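Local coordinates for CRISPR-associated protein, Cse2 family (Meiothermus ruber, PDB 3WA8) that probably serves as the CasB (Cse2) subunit of a type I-E CRISPR surveillance complex, binding G-rich crRNA sequence and stabilising the R-loop, at residues L81-K86 / D157-W162. Sequence-based numbering, arbitrary orientation.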
loop_
_atom_site.group_PDB
_atom_site.type_symbol
_atom_site.label_atom_id
_atom_site.label_comp_id
_atom_site.label_asym_id
_atom_site.label_seq_id
_atom_site.Cartn_x
_atom_site.Cartn_y
_atom_site.Cartn_z
ATOM N N LEU A 81 2.904 14.820 -2.376
ATOM C CA LEU A 81 3.372 16.177 -2.167
ATOM C C LEU A 81 2.321 16.968 -1.396
ATOM O O LEU A 81 2.646 17.914 -0.686
ATOM C CB LEU A 81 3.713 16.849 -3.493
ATOM C CG LEU A 81 4.696 16.115 -4.408
ATOM C CD1 LEU A 81 4.973 16.930 -5.654
ATOM C CD2 LEU A 81 5.986 15.806 -3.690
ATOM N N GLU A 82 1.059 16.554 -1.525
ATOM C CA GLU A 82 -0.036 17.127 -0.741
ATOM C C GLU A 82 -0.054 16.668 0.719
ATOM O O GLU A 82 -0.320 17.475 1.618
ATOM C CB GLU A 82 -1.371 16.848 -1.410
ATOM C CG GLU A 82 -1.938 18.090 -2.053
ATOM C CD GLU A 82 -2.577 17.853 -3.412
ATOM O OE1 GLU A 82 -2.684 16.686 -3.863
ATOM O OE2 GLU A 82 -2.979 18.867 -4.031
ATOM N N GLN A 83 0.257 15.385 0.941
ATOM C CA GLN A 83 0.312 14.773 2.280
ATOM C C GLN A 83 1.433 15.308 3.131
ATOM O O GLN A 83 1.787 14.692 4.132
ATOM C CB GLN A 83 0.472 13.249 2.201
ATOM C CG GLN A 83 -0.656 12.533 1.498
ATOM C CD GLN A 83 -2.003 13.149 1.814
ATOM O OE1 GLN A 83 -2.428 13.173 2.975
ATOM N NE2 GLN A 83 -2.679 13.671 0.782
ATOM N N PHE A 84 2.008 16.434 2.725
ATOM C CA PHE A 84 3.007 17.104 3.532
ATOM C C PHE A 84 2.405 18.372 4.136
ATOM O O PHE A 84 2.851 18.828 5.199
ATOM C CB PHE A 84 4.253 17.409 2.703
ATOM C CG PHE A 84 5.534 16.897 3.318
ATOM C CD1 PHE A 84 5.940 15.563 3.116
ATOM C CD2 PHE A 84 6.339 17.737 4.099
ATOM C CE1 PHE A 84 7.139 15.073 3.675
ATOM C CE2 PHE A 84 7.537 17.258 4.670
ATOM C CZ PHE A 84 7.934 15.916 4.454
ATOM N N ARG A 85 1.402 18.938 3.456
ATOM C CA ARG A 85 0.577 20.017 4.021
ATOM C C ARG A 85 -0.481 19.417 4.968
ATOM O O ARG A 85 -0.387 19.589 6.192
ATOM C CB ARG A 85 -0.130 20.813 2.924
ATOM C CG ARG A 85 0.546 22.077 2.417
ATOM C CD ARG A 85 -0.513 22.983 1.720
ATOM N NE ARG A 85 -0.876 22.552 0.356
ATOM C CZ ARG A 85 -1.713 21.555 0.029
ATOM N NH1 ARG A 85 -2.318 20.810 0.955
ATOM N NH2 ARG A 85 -1.939 21.291 -1.252
ATOM N N LYS A 86 -1.479 18.726 4.394
ATOM C CA LYS A 86 -2.555 18.069 5.156
ATOM C C LYS A 86 -1.987 17.036 6.135
ATOM O O LYS A 86 -0.962 16.399 5.868
ATOM C CB LYS A 86 -3.564 17.372 4.231
ATOM C CG LYS A 86 -4.187 18.227 3.118
ATOM C CD LYS A 86 -5.258 17.427 2.351
ATOM C CE LYS A 86 -4.824 15.974 2.068
ATOM N NZ LYS A 86 -5.969 15.019 2.031
ATOM N N ASP A 157 -1.819 11.130 -11.120
ATOM C CA ASP A 157 -2.859 11.765 -10.342
ATOM C C ASP A 157 -3.504 10.836 -9.339
ATOM O O ASP A 157 -4.479 11.219 -8.714
ATOM C CB ASP A 157 -3.937 12.292 -11.291
ATOM C CG ASP A 157 -3.357 13.136 -12.427
ATOM O OD1 ASP A 157 -2.167 12.935 -12.777
ATOM O OD2 ASP A 157 -4.076 14.014 -12.976
ATOM N N ILE A 158 -2.992 9.622 -9.180
ATOM C CA ILE A 158 -3.643 8.662 -8.300
ATOM C C ILE A 158 -2.980 8.567 -6.936
ATOM O O ILE A 158 -1.792 8.263 -6.827
ATOM C CB ILE A 158 -3.652 7.275 -8.924
ATOM C CG1 ILE A 158 -4.518 7.302 -10.179
ATOM C CG2 ILE A 158 -4.158 6.230 -7.919
ATOM C CD1 ILE A 158 -4.458 6.052 -10.978
ATOM N N ARG A 159 -3.760 8.823 -5.896
ATOM C CA ARG A 159 -3.261 8.796 -4.531
ATOM C C ARG A 159 -3.261 7.380 -3.994
ATOM O O ARG A 159 -4.230 6.691 -4.181
ATOM C CB ARG A 159 -4.145 9.681 -3.648
ATOM C CG ARG A 159 -3.931 9.479 -2.163
ATOM C CD ARG A 159 -4.253 10.713 -1.338
ATOM N NE ARG A 159 -4.019 10.452 0.080
ATOM C CZ ARG A 159 -4.567 11.146 1.073
ATOM N NH1 ARG A 159 -5.374 12.178 0.840
ATOM N NH2 ARG A 159 -4.300 10.807 2.318
ATOM N N ILE A 160 -2.187 6.960 -3.324
ATOM C CA ILE A 160 -2.175 5.681 -2.593
ATOM C C ILE A 160 -2.180 5.974 -1.110
ATOM O O ILE A 160 -1.227 6.586 -0.615
ATOM C CB ILE A 160 -0.901 4.849 -2.863
ATOM C CG1 ILE A 160 -0.966 4.196 -4.242
ATOM C CG2 ILE A 160 -0.723 3.772 -1.809
ATOM C CD1 ILE A 160 0.378 3.757 -4.755
ATOM N N TYR A 161 -3.217 5.554 -0.389
ATOM C CA TYR A 161 -3.231 5.798 1.046
ATOM C C TYR A 161 -2.330 4.796 1.781
ATOM O O TYR A 161 -2.731 3.663 2.079
ATOM C CB TYR A 161 -4.646 5.830 1.599
ATOM C CG TYR A 161 -5.553 6.792 0.881
ATOM C CD1 TYR A 161 -5.922 8.009 1.456
ATOM C CD2 TYR A 161 -6.074 6.490 -0.369
ATOM C CE1 TYR A 161 -6.801 8.916 0.788
ATOM C CE2 TYR A 161 -6.943 7.387 -1.047
ATOM C CZ TYR A 161 -7.288 8.585 -0.460
ATOM O OH TYR A 161 -8.133 9.421 -1.124
ATOM N N TRP A 162 -1.100 5.203 2.071
ATOM C CA TRP A 162 -0.161 4.295 2.716
ATOM C C TRP A 162 -0.596 3.724 4.060
ATOM O O TRP A 162 -0.442 2.526 4.293
ATOM C CB TRP A 162 1.193 4.927 2.822
ATOM C CG TRP A 162 1.658 5.394 1.511
ATOM C CD1 TRP A 162 1.590 6.663 1.034
ATOM C CD2 TRP A 162 2.260 4.599 0.475
ATOM N NE1 TRP A 162 2.134 6.722 -0.229
ATOM C CE2 TRP A 162 2.543 5.469 -0.604
ATOM C CE3 TRP A 162 2.604 3.242 0.361
ATOM C CZ2 TRP A 162 3.149 5.034 -1.785
ATOM C CZ3 TRP A 162 3.211 2.809 -0.814
ATOM C CH2 TRP A 162 3.480 3.712 -1.868
#
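Gln83 and Arg159 reach towards each other from opposite directions and meet as a stack of amide on guanidinium, a worked example of how two flat polar groups can pack without a hydrogen bond between them. Arg159 is the side chain to follow. Its CB carries CG anti to the backbone N (chi1 166°), and CG lies over the Tyr161 ring, 3.8 Å above its plane. From CG to NE the chain runs extended. CD comes within 4.0 Å of Gln83 NE2, and NE is 3.6 Å from that same NE2. CZ then stacks against the amide, 3.3 Å from Gln83 CD, with the two planes 27° apart. At the tip the branches divide: NH2 is 3.1 Å from Gln83 OE1, at an angle too poor for a hydrogen bond, while NH1 faces two other donors, Gln83 NE2 over the guanidinium face and Lys86 NZ at its edge, NZ being 3.1 Å away. Two like charges thus sit side by side at the surface. Tyr161 CE1 lies over the centre of the opposite face, so the guanidinium has the amide on one side and a ring carbon on the other. With an alanine here, the Gln83 amide would probably lose its stacking partner and a gap would open between it and the Tyr161 ring. Gln83 NE2 also makes a weak hydrogen bond back to Ser79 O in the helix just before it, 78-82. The contact joins the end of that helix to the loop connecting helices 141-154 and 162-170; Gln83 also touches Arg19 of helix 10-21, whereas Ile158 and Ile160 of the loop pack on helices 109-119 and 141-154.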